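Local coordinates for protein GCN5-related N-acetyltransferase (Anabaena variabilis, PDB 2OZG) that binds coenzyme A and probably works as a GNAT-family N-acetyltransferase, possibly one that acts on aminoglycosides, at residues W140-P143 and T144-Q148. Residues are numbered along the deposited sequence; the frame is centred on the assembly and turned at random.
Sequences WEIP and TDSIQ
Where strand 132-143 ends, the chain bends through a type I beta turn from Pro143 to Ser146, with Thr144 and Asp145 at its corners and Ser146 N bonded back to Pro143 O at 3.0 Å. A weak bond from Ile147 N to Thr144 O continues the curl. Pro143 O takes a second, shorter bond from Ser146 OG (2.8 Å). That hydroxyl comes in on a lone pair in the carbonyl plane, whereas the amide donor stands 53° above it. Ser146 reaches this spot because OG lies between its own backbone N and carbonyl carbon (chi1 76°), which turns it back to the strand end. OG also bonds to Ser277 OG, and Pro143 CG lies 3.7 Å from Ser146 OG. With an alanine here, Pro143 O would probably lose its in-plane donor and Ser277 OG this partner. Thr144 OG1 is bonded outside the turn, to Ile256 O. On the buried side, Ile142 and Ile147 cross at about a right angle, and helix 239-250 packs against Ile147 through Trp246, Ile249 and Ala250. With CG1 anti to the backbone N (chi1 -173°) and the chain extended beyond it (chi2 172°), Ile142 brings CD1 within 3.9 Å of Ile147 CG1.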
loop_
_atom_site.group_PDB
_atom_site.type_symbol
_atom_site.label_atom_id
_atom_site.label_comp_id
_atom_site.label_asym_id
_atom_site.label_seq_id
_atom_site.Cartn_x
_atom_site.Cartn_y
_atom_site.Cartn_z
ATOM N N TRP A 140 21.093 4.851 0.482
ATOM C CA TRP A 140 20.819 3.999 1.596
ATOM C C TRP A 140 19.802 4.628 2.509
ATOM O O TRP A 140 19.725 5.824 2.574
ATOM C CB TRP A 140 22.101 3.795 2.409
ATOM C CG TRP A 140 23.055 2.876 1.728
ATOM C CD1 TRP A 140 23.939 3.205 0.769
ATOM C CD2 TRP A 140 23.179 1.456 1.934
ATOM N NE1 TRP A 140 24.631 2.094 0.379
ATOM C CE2 TRP A 140 24.196 1.005 1.084
ATOM C CE3 TRP A 140 22.567 0.552 2.780
ATOM C CZ2 TRP A 140 24.597 -0.347 1.024
ATOM C CZ3 TRP A 140 22.985 -0.803 2.747
ATOM C CH2 TRP A 140 23.995 -1.222 1.856
ATOM N N GLU A 141 19.059 3.816 3.252
ATOM C CA GLU A 141 18.133 4.371 4.209
ATOM C C GLU A 141 18.194 3.552 5.460
ATOM O O GLU A 141 18.516 2.365 5.391
ATOM C CB GLU A 141 16.688 4.342 3.693
ATOM C CG GLU A 141 16.056 3.003 3.652
ATOM C CD GLU A 141 14.575 3.113 3.291
ATOM O OE1 GLU A 141 14.307 3.562 2.166
ATOM O OE2 GLU A 141 13.697 2.756 4.136
ATOM N N ILE A 142 17.820 4.152 6.586
ATOM C CA ILE A 142 17.829 3.430 7.840
ATOM C C ILE A 142 16.921 4.056 8.869
ATOM O O ILE A 142 16.821 5.299 8.935
ATOM C CB ILE A 142 19.272 3.409 8.385
ATOM C CG1 ILE A 142 19.396 2.534 9.617
ATOM C CG2 ILE A 142 19.775 4.830 8.749
ATOM C CD1 ILE A 142 20.838 2.344 10.065
ATOM N N PRO A 143 16.241 3.210 9.687
ATOM C CA PRO A 143 15.487 3.789 10.794
ATOM C C PRO A 143 16.437 4.353 11.862
ATOM O O PRO A 143 17.386 3.672 12.317
ATOM C CB PRO A 143 14.609 2.645 11.293
ATOM C CG PRO A 143 15.192 1.361 10.720
ATOM C CD PRO A 143 16.076 1.741 9.573
ATOM N N THR A 144 16.171 5.598 12.260
ATOM C CA THR A 144 17.040 6.312 13.172
ATOM C C THR A 144 17.193 5.575 14.485
ATOM O O THR A 144 18.267 5.540 15.045
ATOM C CB THR A 144 16.510 7.741 13.450
ATOM O OG1 THR A 144 16.026 8.354 12.257
ATOM C CG2 THR A 144 17.592 8.625 13.985
ATOM N N ASP A 145 16.119 4.947 14.966
ATOM C CA ASP A 145 16.201 4.258 16.234
ATOM C C ASP A 145 16.921 2.886 16.226
ATOM O O ASP A 145 17.015 2.235 17.273
ATOM C CB ASP A 145 14.811 4.180 16.882
ATOM C CG ASP A 145 13.865 3.303 16.128
ATOM O OD1 ASP A 145 14.292 2.667 15.132
ATOM O OD2 ASP A 145 12.673 3.253 16.552
ATOM N N SER A 146 17.398 2.442 15.062
ATOM C CA SER A 146 18.144 1.212 14.953
ATOM C C SER A 146 19.654 1.487 14.998
ATOM O O SER A 146 20.444 0.565 15.144
ATOM C CB SER A 146 17.786 0.466 13.663
ATOM O OG SER A 146 18.395 1.086 12.536
ATOM N N ILE A 147 20.064 2.760 14.976
ATOM C CA ILE A 147 21.523 3.090 14.931
ATOM C C ILE A 147 22.225 2.786 16.216
ATOM O O ILE A 147 23.278 2.128 16.225
ATOM C CB ILE A 147 21.757 4.529 14.526
ATOM C CG1 ILE A 147 21.246 4.699 13.087
ATOM C CG2 ILE A 147 23.257 4.844 14.587
ATOM C CD1 ILE A 147 21.106 6.159 12.623
ATOM N N GLN A 148 21.641 3.265 17.308
ATOM C CA GLN A 148 22.112 2.933 18.630
ATOM C C GLN A 148 23.637 2.998 18.788
ATOM O O GLN A 148 24.279 2.028 19.179
ATOM C CB GLN A 148 21.578 1.541 19.016
ATOM C CG GLN A 148 20.036 1.423 19.003
ATOM C CD GLN A 148 19.543 -0.034 18.963
ATOM O OE1 GLN A 148 20.338 -0.976 19.089
ATOM N NE2 GLN A 148 18.222 -0.218 18.794
#